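Local coordinates for protein taurocyamine kinase (Schistosoma mansoni, PDB 4WOD) that catalyses the reversible, magnesium-dependent transfer of a phosphate group from ATP to the guanidino group of taurocyamine, as a duplicated phosphagen kinase, at residues E295-H300 and Y319-K324; N115-T120 and A344-E349; P458-G463 and F619-K624; Y627-P632 and G636-A641; N190-A195 and I219-H224. The protein carries 4 engineered substitutions. One frame throughout, in Å; residues are numbered along the deposited sequence.

Contact 1 (E295-H300 and Y319-K324); sequences EICEKH and YDLSNK
Polar contacts carry most of the join between Glu298, in the last turns of its helix, and Lys324, just past the end of its strand. The ammonium nitrogen NZ of Lys324 donates a hydrogen bond of 2.8 Å to the backbone O of Glu298, reaching the carbonyl at 144° (C=O...N) and tilted 27° from its plane. A long reach is needed: CG of Lys324 sits between its own backbone N and carbonyl carbon (chi1 71°), and the rest of the chain runs fully extended to the helix. The carboxylate of Glu298 lies close by without forming a salt bridge, OE2 being 4.6 Å from Lys324 NZ. Water fills in around the ammonium. Water 1 donates to Glu298 OE2 at 2.7 Å and weakly accepts from Lys324 NZ, while water 2 accepts from Lys324 NZ and gives a weak bond to the O of Lys299. The positive charge thus lies where carbonyl groups emerge at the C-terminal end of the helix, which probably stabilises it.

The apolar part is slight: Cys297 SG and Leu321 CD2 come no closer than 4.5 Å, a loose approach. Both also pack on Pro304 of edge strand 302-306, while Leu321 pairs with Val280 of strand 277-283. Ile296 and His300 turn to Leu345 of helix 331-355, so helix 293-299 packs on that edge strand and on the long helix alike.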
# COMPACT_ATOMS: atom_id res chain seq x y z
N GLU A 295 4.69 2.28 -1.59
CA GLU A 295 5.56 2.08 -0.45
C GLU A 295 7.00 2.37 -0.87
O GLU A 295 7.76 2.97 -0.10
CB GLU A 295 5.44 0.66 0.11
CG GLU A 295 4.08 0.35 0.79
CD GLU A 295 2.89 0.28 -0.20
OE1 GLU A 295 3.12 0.14 -1.43
OE2 GLU A 295 1.73 0.38 0.25
N ILE A 296 7.35 1.96 -2.09
CA ILE A 296 8.69 2.21 -2.62
C ILE A 296 8.98 3.71 -2.65
O ILE A 296 10.03 4.16 -2.18
CB ILE A 296 8.86 1.62 -4.03
CG1 ILE A 296 8.73 0.10 -3.98
CG2 ILE A 296 10.22 2.02 -4.63
CD1 ILE A 296 9.02 -0.59 -5.30
N CYS A 297 8.02 4.49 -3.17
CA CYS A 297 8.15 5.96 -3.17
C CYS A 297 8.31 6.54 -1.77
O CYS A 297 9.27 7.27 -1.49
CB CYS A 297 6.95 6.62 -3.86
SG CYS A 297 6.75 6.26 -5.62
N GLU A 298 7.36 6.23 -0.89
CA GLU A 298 7.41 6.71 0.48
C GLU A 298 8.75 6.38 1.16
O GLU A 298 9.27 7.19 1.93
CB GLU A 298 6.26 6.12 1.30
CG GLU A 298 6.50 6.20 2.80
CD GLU A 298 5.32 5.68 3.61
OE1 GLU A 298 4.73 4.66 3.19
OE2 GLU A 298 5.01 6.29 4.66
N LYS A 299 9.32 5.23 0.84
CA LYS A 299 10.57 4.83 1.47
C LYS A 299 11.73 5.67 0.94
O LYS A 299 12.76 5.80 1.59
CB LYS A 299 10.82 3.33 1.26
CG LYS A 299 12.13 2.86 1.87
CD LYS A 299 12.00 1.47 2.46
CE LYS A 299 13.21 1.15 3.32
NZ LYS A 299 13.40 2.18 4.38
N HIS A 300 11.56 6.24 -0.24
CA HIS A 300 12.55 7.17 -0.79
C HIS A 300 12.19 8.64 -0.53
O HIS A 300 12.79 9.54 -1.11
CB HIS A 300 12.72 6.91 -2.28
CG HIS A 300 13.39 5.61 -2.59
ND1 HIS A 300 12.69 4.44 -2.77
CD2 HIS A 300 14.70 5.29 -2.71
CE1 HIS A 300 13.54 3.45 -3.00
NE2 HIS A 300 14.76 3.94 -2.97
N TYR A 319 3.75 10.13 -13.93
CA TYR A 319 3.38 10.48 -12.56
C TYR A 319 4.03 11.76 -12.10
O TYR A 319 5.12 12.11 -12.55
CB TYR A 319 3.75 9.37 -11.59
CG TYR A 319 2.83 8.18 -11.72
CD1 TYR A 319 1.80 7.98 -10.80
CD2 TYR A 319 2.97 7.29 -12.77
CE1 TYR A 319 0.95 6.90 -10.92
CE2 TYR A 319 2.12 6.22 -12.91
CZ TYR A 319 1.12 6.02 -11.97
OH TYR A 319 0.27 4.94 -12.11
N ASP A 320 3.35 12.43 -11.18
CA ASP A 320 3.93 13.53 -10.43
C ASP A 320 4.61 12.94 -9.19
O ASP A 320 3.98 12.23 -8.40
CB ASP A 320 2.86 14.55 -10.04
CG ASP A 320 3.44 15.79 -9.36
OD1 ASP A 320 3.73 15.72 -8.15
OD2 ASP A 320 3.58 16.84 -10.04
N LEU A 321 5.90 13.21 -9.05
CA LEU A 321 6.70 12.73 -7.93
C LEU A 321 7.22 13.94 -7.17
O LEU A 321 7.92 14.74 -7.76
CB LEU A 321 7.89 11.88 -8.41
CG LEU A 321 7.55 10.69 -9.30
CD1 LEU A 321 8.82 10.05 -9.79
CD2 LEU A 321 6.71 9.69 -8.51
N SER A 322 6.90 14.05 -5.89
CA SER A 322 7.36 15.19 -5.08
C SER A 322 7.91 14.78 -3.69
O SER A 322 7.66 13.67 -3.24
CB SER A 322 6.23 16.21 -4.89
OG SER A 322 5.10 15.61 -4.28
N ASN A 323 8.66 15.67 -3.04
CA ASN A 323 9.02 15.46 -1.65
C ASN A 323 7.78 15.18 -0.81
O ASN A 323 6.78 15.88 -0.95
CB ASN A 323 9.77 16.69 -1.08
CG ASN A 323 9.05 18.01 -1.34
OD1 ASN A 323 8.94 18.47 -2.48
ND2 ASN A 323 8.59 18.67 -0.26
N LYS A 324 7.83 14.16 0.04
CA LYS A 324 6.66 13.88 0.88
C LYS A 324 6.62 14.80 2.10
O LYS A 324 5.57 14.95 2.72
CB LYS A 324 6.65 12.42 1.33
CG LYS A 324 7.74 12.06 2.36
CD LYS A 324 7.70 10.59 2.75
CE LYS A 324 8.74 10.27 3.84
NZ LYS A 324 8.82 8.80 4.13
O HOH W 1 5.78 8.79 5.34
O HOH W 2 11.95 8.22 3.68

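Contact 2 (N115-T120 and A344-E349); sequences NLVVST and ALLELE
Leu346 meets two neighbours at once, its CD1 lying 3.6 Å from CG2 of Val117 and its CD2 lying 3.7 Å from CD1 of Leu116. The side chains of Leu116 and Leu346 lie alongside one another, pointing opposite ways, whereas that of Val117 stands at about a right angle to Leu346. A chi1 of -64°, with CG anti to the carbonyl carbon, swings CG of Leu346 out toward the strand, and the fork there gives one methyl to each neighbour. This inner part is closely packed, and Val280 and Ala282 of strand 277-283 continue the apolar layer beside Val117 and Leu346.

Helix 331-355 here lies against the large antiparallel sheet of the phosphagen kinase catalytic domain, close to where strand 117-126 enters it. That strand goes on to Ser119 and Thr120, predicted to take part in ATP binding.

Toward Leu116, which is partly exposed, the packing changes character. Its CD1 meets aliphatic carbon of Glu349, 3.7 Å from CG. A bend at chi2 (75°) carries the buried carboxylate of Glu349 off to partners beyond the contact: OE2 bonds to the side chain of Gln353 and the backbone N of Met286, and OE1 to the backbone N of Leu287.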
# COMPACT_ATOMS: atom_id res chain seq x y z
N ASN A 115 16.30 9.97 -19.11
CA ASN A 115 15.56 10.97 -19.88
C ASN A 115 14.04 10.76 -19.81
O ASN A 115 13.36 10.69 -20.83
CB ASN A 115 16.01 10.98 -21.34
CG ASN A 115 15.53 12.22 -22.07
OD1 ASN A 115 15.40 13.29 -21.48
ND2 ASN A 115 15.25 12.07 -23.36
N LEU A 116 13.53 10.66 -18.59
CA LEU A 116 12.12 10.35 -18.33
C LEU A 116 11.31 11.56 -17.87
O LEU A 116 10.09 11.48 -17.73
CB LEU A 116 12.01 9.25 -17.25
CG LEU A 116 12.84 7.97 -17.39
CD1 LEU A 116 12.79 7.12 -16.09
CD2 LEU A 116 12.41 7.16 -18.60
N VAL A 117 11.98 12.67 -17.61
CA VAL A 117 11.29 13.78 -16.98
C VAL A 117 10.75 14.79 -18.00
O VAL A 117 11.51 15.42 -18.72
CB VAL A 117 12.21 14.51 -15.98
CG1 VAL A 117 11.50 15.69 -15.38
CG2 VAL A 117 12.65 13.56 -14.88
N VAL A 118 9.43 14.95 -18.03
CA VAL A 118 8.78 15.92 -18.92
C VAL A 118 8.99 17.36 -18.45
O VAL A 118 9.31 18.26 -19.24
CB VAL A 118 7.25 15.67 -18.98
CG1 VAL A 118 6.58 16.68 -19.90
CG2 VAL A 118 6.96 14.25 -19.40
N SER A 119 8.78 17.57 -17.16
CA SER A 119 8.88 18.90 -16.59
C SER A 119 9.18 18.83 -15.10
O SER A 119 9.00 17.78 -14.46
CB SER A 119 7.60 19.70 -16.83
OG SER A 119 6.51 19.05 -16.21
N THR A 120 9.63 19.96 -14.57
CA THR A 120 10.05 20.09 -13.20
C THR A 120 9.41 21.36 -12.68
O THR A 120 9.33 22.36 -13.39
CB THR A 120 11.59 20.16 -13.07
OG1 THR A 120 12.18 18.97 -13.60
CG2 THR A 120 12.04 20.35 -11.62
N ALA A 344 16.72 8.25 -7.28
CA ALA A 344 16.67 6.81 -7.01
C ALA A 344 15.53 6.11 -7.76
O ALA A 344 15.69 5.00 -8.28
CB ALA A 344 16.52 6.55 -5.48
N LEU A 345 14.36 6.75 -7.80
CA LEU A 345 13.20 6.14 -8.45
C LEU A 345 13.37 6.06 -9.97
O LEU A 345 13.00 5.06 -10.59
CB LEU A 345 11.93 6.91 -8.11
CG LEU A 345 11.50 6.95 -6.64
CD1 LEU A 345 10.24 7.80 -6.52
CD2 LEU A 345 11.28 5.52 -6.10
N LEU A 346 13.92 7.11 -10.56
CA LEU A 346 14.13 7.11 -12.00
C LEU A 346 15.24 6.11 -12.35
O LEU A 346 15.16 5.42 -13.38
CB LEU A 346 14.46 8.53 -12.50
CG LEU A 346 13.38 9.61 -12.36
CD1 LEU A 346 13.94 10.96 -12.70
CD2 LEU A 346 12.12 9.32 -13.20
N GLU A 347 16.27 6.02 -11.51
CA GLU A 347 17.32 5.01 -11.72
C GLU A 347 16.71 3.60 -11.65
O GLU A 347 17.08 2.70 -12.42
CB GLU A 347 18.44 5.15 -10.70
CG GLU A 347 19.39 6.31 -10.97
CD GLU A 347 20.41 6.53 -9.86
OE1 GLU A 347 20.18 6.08 -8.72
OE2 GLU A 347 21.45 7.17 -10.11
N LEU A 348 15.74 3.42 -10.75
CA LEU A 348 15.07 2.13 -10.63
C LEU A 348 14.18 1.84 -11.85
O LEU A 348 14.10 0.69 -12.29
CB LEU A 348 14.25 2.08 -9.34
CG LEU A 348 13.70 0.71 -8.94
CD1 LEU A 348 14.81 -0.33 -8.95
CD2 LEU A 348 13.07 0.79 -7.55
N GLU A 349 13.53 2.86 -12.41
CA GLU A 349 12.75 2.64 -13.63
C GLU A 349 13.67 2.16 -14.75
O GLU A 349 13.35 1.23 -15.51
CB GLU A 349 12.01 3.91 -14.05
CG GLU A 349 11.37 3.82 -15.42
CD GLU A 349 10.10 2.96 -15.45
OE1 GLU A 349 9.57 2.64 -14.36
OE2 GLU A 349 9.63 2.63 -16.56

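Contact 3 (P458-G463 and F619-K624); sequences PAPTFG and FAHSDK
The imidazole of His621 meets the proline-rich loop 458-463 at its NE2 corner. Water 3 lies in the ring plane at the edge, 3.0 Å from His621 NE2, and the O of Pro458 is farther out near the same plane, 4.4 Å from that nitrogen. From an oblique direction comes the pyrrolidine of Pro460, whose CD is 4.1 Å from His621 NE2. The ring of Tyr627 also packs against His621, edge to face.

The water makes the polar link, since it donates a hydrogen bond of 2.7 Å to Pro458 O while bonding to the imidazole. The histidine extends over to it because CG is anti to the backbone N (chi1 -174°), carrying the ring away from the strand and toward the loop.

His621 belongs to a short two-stranded antiparallel hairpin, 621-622 with 626-627, on the surface of the second kinase unit. The partner is the long connection between helix 437-448 and strand 480-489, which has no regular structure in 458-463. Within that connection Thr461 OG1 donates a hydrogen bond of 2.9 Å to the O of Ala459, coming from 41° above the carbonyl plane, and the N of Thr461 bonds to Glu695. Phe462 packs on Ile607 and Asn611 of helix 599-614. At the hairpin, the backbone of Asp623 also bonds to that of His457, immediately before the proline-rich segment.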
# COMPACT_ATOMS: atom_id res chain seq x y z
N PRO A 458 7.45 -40.42 -2.72
CA PRO A 458 6.34 -41.37 -2.66
C PRO A 458 5.16 -40.89 -3.51
O PRO A 458 4.92 -39.68 -3.56
CB PRO A 458 5.96 -41.40 -1.15
CG PRO A 458 6.79 -40.33 -0.47
CD PRO A 458 7.97 -40.09 -1.37
N ALA A 459 4.47 -41.80 -4.20
CA ALA A 459 3.23 -41.42 -4.87
C ALA A 459 2.24 -40.92 -3.83
O ALA A 459 2.43 -41.18 -2.64
CB ALA A 459 2.65 -42.61 -5.65
N PRO A 460 1.22 -40.17 -4.26
CA PRO A 460 0.16 -39.82 -3.32
C PRO A 460 -0.34 -41.06 -2.58
O PRO A 460 -0.81 -42.00 -3.21
CB PRO A 460 -0.93 -39.22 -4.23
CG PRO A 460 -0.34 -39.18 -5.63
CD PRO A 460 1.13 -39.37 -5.49
N THR A 461 -0.18 -41.07 -1.26
CA THR A 461 -0.59 -42.21 -0.45
C THR A 461 -1.62 -41.73 0.56
O THR A 461 -1.27 -41.35 1.68
CB THR A 461 0.62 -42.86 0.27
OG1 THR A 461 1.63 -43.19 -0.69
CG2 THR A 461 0.20 -44.12 1.02
N PHE A 462 -2.88 -41.71 0.14
CA PHE A 462 -3.99 -41.19 0.94
C PHE A 462 -4.49 -42.24 1.94
O PHE A 462 -5.02 -41.89 3.00
CB PHE A 462 -5.14 -40.76 0.03
CG PHE A 462 -4.79 -39.66 -0.94
CD1 PHE A 462 -4.11 -38.53 -0.50
CD2 PHE A 462 -5.16 -39.74 -2.27
CE1 PHE A 462 -3.80 -37.50 -1.39
CE2 PHE A 462 -4.86 -38.71 -3.17
CZ PHE A 462 -4.18 -37.60 -2.73
N GLY A 463 -4.34 -43.51 1.58
CA GLY A 463 -4.75 -44.60 2.45
C GLY A 463 -6.12 -45.15 2.06
O GLY A 463 -6.76 -44.64 1.15
N PHE A 619 -2.36 -32.00 -11.65
CA PHE A 619 -1.68 -31.25 -10.58
C PHE A 619 -0.17 -31.26 -10.81
O PHE A 619 0.39 -32.31 -11.08
CB PHE A 619 -1.98 -31.83 -9.20
CG PHE A 619 -3.42 -31.77 -8.81
CD1 PHE A 619 -4.21 -30.69 -9.21
CD2 PHE A 619 -4.00 -32.80 -8.10
CE1 PHE A 619 -5.55 -30.64 -8.87
CE2 PHE A 619 -5.36 -32.74 -7.74
CZ PHE A 619 -6.12 -31.67 -8.13
N ALA A 620 0.48 -30.11 -10.70
CA ALA A 620 1.94 -30.09 -10.81
C ALA A 620 2.60 -31.00 -9.73
O ALA A 620 2.36 -30.84 -8.53
CB ALA A 620 2.46 -28.64 -10.69
N HIS A 621 3.41 -31.97 -10.15
CA HIS A 621 4.01 -32.93 -9.21
C HIS A 621 5.47 -33.23 -9.56
O HIS A 621 5.82 -33.29 -10.73
CB HIS A 621 3.19 -34.23 -9.20
CG HIS A 621 3.64 -35.22 -8.16
ND1 HIS A 621 4.64 -36.14 -8.38
CD2 HIS A 621 3.19 -35.46 -6.90
CE1 HIS A 621 4.81 -36.88 -7.30
NE2 HIS A 621 3.93 -36.49 -6.39
N SER A 622 6.30 -33.45 -8.54
CA SER A 622 7.73 -33.64 -8.76
C SER A 622 8.25 -34.97 -8.22
O SER A 622 7.87 -35.42 -7.14
CB SER A 622 8.50 -32.49 -8.10
OG SER A 622 9.86 -32.82 -7.93
N ASP A 623 9.14 -35.60 -8.97
CA ASP A 623 9.79 -36.82 -8.50
C ASP A 623 10.66 -36.51 -7.26
O ASP A 623 10.75 -37.31 -6.34
CB ASP A 623 10.65 -37.44 -9.61
CG ASP A 623 9.87 -38.41 -10.47
OD1 ASP A 623 8.64 -38.57 -10.28
OD2 ASP A 623 10.51 -39.03 -11.35
N LYS A 624 11.26 -35.33 -7.26
CA LYS A 624 12.05 -34.83 -6.14
C LYS A 624 11.17 -34.42 -4.94
O LYS A 624 11.38 -34.90 -3.82
CB LYS A 624 12.90 -33.62 -6.57
CG LYS A 624 13.79 -33.84 -7.82
CD LYS A 624 14.72 -32.63 -8.11
CE LYS A 624 13.98 -31.44 -8.70
NZ LYS A 624 13.53 -31.61 -10.12
O HOH W 3 3.25 -37.59 -3.63

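Contact 4 (Y627-P632 and G636-A641); sequences YITCCP and GTSMRA
Gly636 O receives the backbone N of Tyr627 at 2.9 Å, the donor in the carbonyl plane and on a lone pair, with an N-H...O angle of 156°. The return bond, from Gly636 N to Tyr627 O, is weak at 3.4 Å. The same glycine oxygen also lies at the edge of the Tyr627 ring, near its plane, 3.6 Å from CD2. Here chi1 of -75° places CG beside the residue's own backbone N, which brings the ring edge along the carbonyl that this N is bonding. Arg489 makes a cation-pi contact with the same ring, and Pro460 and Glu695 also pack on Tyr627.

Between Tyr627 and Gly636 the chain makes a short loop carrying Cys631, the predicted active-site cysteine of the second repeat, and beyond Gly636 enters strand 639-646 of the catalytic sheet, where Arg640 and Ala641 are predicted ATP-site residues. On the outgoing arm Thr629 OG1 donates a hydrogen bond of 2.7 Å to Cys631 O, two residues on. Its methyl CG2 faces the returning arm, 3.4 Å from OG of Ser638. That hydroxyl is itself bonded to the backbone N of Gly488, in the neighbouring strand 480-489. On the returning arm, an ST turn, in which Thr637 OG1 accepts from Met639 N, leads into the strand, and the same OG1 is hydrogen-bonded to Arg690 O.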
# COMPACT_ATOMS: atom_id res chain seq x y z
N TYR A 627 4.04 -32.89 -4.45
CA TYR A 627 3.23 -31.84 -5.03
C TYR A 627 3.97 -30.50 -5.00
O TYR A 627 4.59 -30.12 -3.99
CB TYR A 627 1.84 -31.74 -4.36
CG TYR A 627 0.95 -32.88 -4.81
CD1 TYR A 627 0.46 -32.92 -6.11
CD2 TYR A 627 0.66 -33.95 -3.97
CE1 TYR A 627 -0.33 -33.97 -6.55
CE2 TYR A 627 -0.12 -35.01 -4.39
CZ TYR A 627 -0.61 -35.02 -5.68
OH TYR A 627 -1.38 -36.07 -6.11
N ILE A 628 3.96 -29.83 -6.14
CA ILE A 628 4.62 -28.53 -6.29
C ILE A 628 3.68 -27.41 -5.89
O ILE A 628 2.50 -27.42 -6.24
CB ILE A 628 5.09 -28.34 -7.74
CG1 ILE A 628 6.20 -29.34 -8.04
CG2 ILE A 628 5.55 -26.87 -7.99
CD1 ILE A 628 6.34 -29.62 -9.51
N THR A 629 4.21 -26.46 -5.12
CA THR A 629 3.47 -25.30 -4.64
C THR A 629 4.33 -24.05 -4.80
O THR A 629 5.56 -24.13 -4.98
CB THR A 629 3.04 -25.45 -3.15
OG1 THR A 629 4.19 -25.58 -2.31
CG2 THR A 629 2.16 -26.70 -2.95
N CYS A 630 3.68 -22.90 -4.75
CA CYS A 630 4.38 -21.63 -4.85
C CYS A 630 5.47 -21.46 -3.78
O CYS A 630 6.62 -21.18 -4.11
CB CYS A 630 3.36 -20.49 -4.76
SG CYS A 630 4.06 -18.87 -4.80
N CYS A 631 5.11 -21.62 -2.51
CA CYS A 631 6.11 -21.57 -1.45
C CYS A 631 6.75 -22.95 -1.25
O CYS A 631 6.05 -23.96 -1.18
CB CYS A 631 5.49 -21.07 -0.14
SG CYS A 631 6.69 -20.65 1.15
N PRO A 632 8.09 -22.99 -1.17
CA PRO A 632 8.79 -24.26 -0.95
C PRO A 632 8.47 -24.87 0.42
O PRO A 632 8.73 -26.03 0.63
CB PRO A 632 10.27 -23.87 -1.05
CG PRO A 632 10.29 -22.57 -1.77
CD PRO A 632 9.02 -21.87 -1.40
N GLY A 636 5.66 -31.57 -1.06
CA GLY A 636 5.45 -32.93 -0.61
C GLY A 636 3.97 -33.28 -0.62
O GLY A 636 3.38 -33.46 -1.68
N THR A 637 3.39 -33.35 0.57
CA THR A 637 1.95 -33.57 0.71
C THR A 637 1.18 -32.27 0.54
O THR A 637 0.00 -32.29 0.17
CB THR A 637 1.60 -34.12 2.10
OG1 THR A 637 1.97 -33.14 3.08
CG2 THR A 637 2.32 -35.43 2.36
N SER A 638 1.84 -31.17 0.87
CA SER A 638 1.22 -29.86 0.95
C SER A 638 0.04 -29.88 1.91
O SER A 638 -0.92 -29.15 1.70
CB SER A 638 0.75 -29.38 -0.42
OG SER A 638 0.45 -28.00 -0.37
N MET A 639 0.11 -30.73 2.92
CA MET A 639 -1.04 -31.05 3.76
C MET A 639 -0.88 -30.52 5.15
O MET A 639 0.13 -30.76 5.81
CB MET A 639 -1.28 -32.55 3.83
CG MET A 639 -2.47 -32.94 4.70
SD MET A 639 -2.92 -34.69 4.57
CE MET A 639 -3.86 -34.65 3.02
N ARG A 640 -1.90 -29.81 5.60
CA ARG A 640 -1.96 -29.33 6.96
C ARG A 640 -3.28 -29.76 7.58
O ARG A 640 -4.35 -29.30 7.17
CB ARG A 640 -1.79 -27.80 7.00
CG ARG A 640 -1.79 -27.20 8.40
CD ARG A 640 -1.72 -25.67 8.30
NE ARG A 640 -1.67 -24.98 9.58
CZ ARG A 640 -2.74 -24.73 10.35
NH1 ARG A 640 -3.94 -25.14 9.98
NH2 ARG A 640 -2.59 -24.08 11.49
N ALA A 641 -3.19 -30.68 8.54
CA ALA A 641 -4.33 -31.08 9.35
C ALA A 641 -4.25 -30.39 10.69
O ALA A 641 -3.19 -30.30 11.30
CB ALA A 641 -4.37 -32.57 9.54

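Contact 5 (N190-A195 and I219-H224); sequences NVLRDA and INEEDH. With ARG (arginine), chain B.
The guanidino-substrate pocket of the first kinase unit supplies the setting: Glu222, in the loop between strands 215-219 and 225-232, holds the bound arginine and packs against Leu192 of the short helix 190-194. Leu192 carries the contact from the helix side. Its chi1 of -173°, which sets CG opposite the backbone N, extends the side chain to the loop, and the branch at CG lets the two methyls touch successive residues. CD2 lies 3.4 Å from Glu221 O and 3.6 Å from Glu221 OE2, while CD1 reaches the next residue, 3.9 Å from Glu222 OE2. Glu221 brings its carboxylate over by a bend at chi2 (-94°), whereas Glu222 runs extended toward the ligand. There its OE1 accepts a very short bond of 2.5 Å from NH1 of the arginine, and OE2 a weak one of 3.4 Å from NH2. Leu60, Leu61 and Arg63 also bond to the ligand, and the predicted active-site Cys268 lies near Glu222.

The chemistry is of two kinds on one residue: leucine carbon packs beside the stem and OE2 of Glu222, and the carboxylate grips one guanidinium group unequally, closely by OE1 and weakly by OE2, consistent with a pocket that recognises guanidino compounds.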
# COMPACT_ATOMS: atom_id res chain seq x y z
N ASN A 190 -14.85 21.89 -4.72
CA ASN A 190 -15.93 22.03 -3.75
C ASN A 190 -15.43 22.04 -2.30
O ASN A 190 -16.11 22.57 -1.41
CB ASN A 190 -16.97 20.93 -3.93
CG ASN A 190 -18.39 21.39 -3.59
OD1 ASN A 190 -18.66 22.59 -3.50
ND2 ASN A 190 -19.30 20.44 -3.39
N VAL A 191 -14.26 21.45 -2.06
CA VAL A 191 -13.70 21.48 -0.71
C VAL A 191 -13.32 22.93 -0.43
O VAL A 191 -13.68 23.50 0.60
CB VAL A 191 -12.47 20.54 -0.56
CG1 VAL A 191 -11.76 20.79 0.77
CG2 VAL A 191 -12.88 19.08 -0.69
N LEU A 192 -12.62 23.53 -1.38
CA LEU A 192 -12.25 24.94 -1.27
C LEU A 192 -13.49 25.82 -1.16
O LEU A 192 -13.53 26.74 -0.36
CB LEU A 192 -11.41 25.37 -2.46
CG LEU A 192 -10.80 26.78 -2.40
CD1 LEU A 192 -10.20 27.05 -1.02
CD2 LEU A 192 -9.74 26.95 -3.51
N ARG A 193 -14.51 25.54 -1.97
CA ARG A 193 -15.76 26.28 -1.91
C ARG A 193 -16.37 26.27 -0.51
O ARG A 193 -16.73 27.33 0.02
CB ARG A 193 -16.77 25.72 -2.92
CG ARG A 193 -18.16 26.37 -2.78
CD ARG A 193 -19.06 26.01 -3.95
NE ARG A 193 -18.57 26.64 -5.17
CZ ARG A 193 -17.91 26.00 -6.13
NH1 ARG A 193 -17.50 26.68 -7.19
NH2 ARG A 193 -17.67 24.70 -6.04
N ASP A 194 -16.47 25.09 0.10
CA ASP A 194 -17.17 24.98 1.38
C ASP A 194 -16.33 25.42 2.59
O ASP A 194 -16.83 25.51 3.72
CB ASP A 194 -17.67 23.56 1.57
CG ASP A 194 -18.80 23.22 0.62
OD1 ASP A 194 -19.49 24.16 0.18
OD2 ASP A 194 -19.01 22.03 0.32
N ALA A 195 -15.06 25.67 2.33
CA ALA A 195 -14.17 26.30 3.30
C ALA A 195 -14.10 27.82 3.15
O ALA A 195 -13.27 28.47 3.79
CB ALA A 195 -12.77 25.69 3.19
N ILE A 219 -2.69 34.92 -6.69
CA ILE A 219 -3.08 35.78 -5.59
C ILE A 219 -4.49 35.45 -5.12
O ILE A 219 -5.44 35.55 -5.90
CB ILE A 219 -3.00 37.26 -5.98
CG1 ILE A 219 -1.59 37.60 -6.48
CG2 ILE A 219 -3.40 38.16 -4.80
CD1 ILE A 219 -1.36 39.08 -6.68
N ASN A 220 -4.60 35.03 -3.86
CA ASN A 220 -5.88 34.77 -3.18
C ASN A 220 -6.68 33.63 -3.79
O ASN A 220 -7.92 33.58 -3.65
CB ASN A 220 -6.70 36.05 -3.12
CG ASN A 220 -6.23 36.97 -2.01
OD1 ASN A 220 -5.71 36.48 -1.00
ND2 ASN A 220 -6.39 38.29 -2.18
N GLU A 221 -5.99 32.69 -4.41
CA GLU A 221 -6.65 31.50 -4.92
C GLU A 221 -7.10 30.61 -3.75
O GLU A 221 -8.17 29.99 -3.79
CB GLU A 221 -5.74 30.72 -5.87
CG GLU A 221 -6.36 29.42 -6.40
CD GLU A 221 -5.99 28.20 -5.58
OE1 GLU A 221 -4.91 28.18 -4.97
OE2 GLU A 221 -6.80 27.24 -5.57
N GLU A 222 -6.29 30.56 -2.71
CA GLU A 222 -6.55 29.74 -1.52
C GLU A 222 -5.70 30.29 -0.39
O GLU A 222 -6.20 30.81 0.61
CB GLU A 222 -6.23 28.27 -1.77
CG GLU A 222 -6.12 27.46 -0.49
CD GLU A 222 -5.94 25.97 -0.72
OE1 GLU A 222 -5.04 25.38 -0.08
OE2 GLU A 222 -6.70 25.37 -1.52
N ASP A 223 -4.38 30.18 -0.59
CA ASP A 223 -3.44 30.96 0.18
C ASP A 223 -3.36 32.37 -0.37
O ASP A 223 -3.82 32.64 -1.49
CB ASP A 223 -2.06 30.29 0.18
CG ASP A 223 -2.02 29.05 1.08
OD1 ASP A 223 -2.41 29.17 2.26
OD2 ASP A 223 -1.65 27.96 0.60
N HIS A 224 -2.79 33.28 0.43
CA HIS A 224 -2.66 34.66 0.01
C HIS A 224 -1.82 34.70 -1.27
O HIS A 224 -2.21 35.30 -2.28
CB HIS A 224 -2.03 35.50 1.13
CG HIS A 224 -2.96 35.72 2.29
ND1 HIS A 224 -2.56 36.27 3.48
CD2 HIS A 224 -4.28 35.42 2.44
CE1 HIS A 224 -3.59 36.34 4.31
NE2 HIS A 224 -4.65 35.84 3.70
N ARG B . -4.98 16.49 2.62
CA ARG B . -5.98 17.49 2.35
C ARG B . -7.44 17.10 2.54
O ARG B . -7.88 16.04 2.04
CB ARG B . -5.76 18.09 1.01
CG ARG B . -4.72 19.16 1.03
CD ARG B . -5.43 20.44 0.76
NE ARG B . -4.50 21.53 0.75
CZ ARG B . -4.47 22.42 -0.19
NH1 ARG B . -3.60 23.39 -0.14
NH2 ARG B . -5.28 22.33 -1.20
OXT ARG B . -8.01 17.96 3.23

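The five contacts sample both halves of a duplicated enzyme: contacts 1, 2 and 5 lie in the first kinase unit, contacts 3 and 4 in the second. Contacts 1 and 2, centres 12 Å apart, form one packed body, joined where Leu345 touches Ile296, Cys297 and His300, and both reach the same sheet. Contact 5 includes Glu222 of the arginine pocket, its centre 26 Å from contact 1's; the side chain of Lys324 is about 12 Å from the arginine. Contacts 3 and 4 touch through Pro460, His621 and Tyr627, so the surface loop meets the start of the segment that later carries Cys631. Contacts 4 and 5 have centres 58 Å apart and nearest atoms about 42 Å apart.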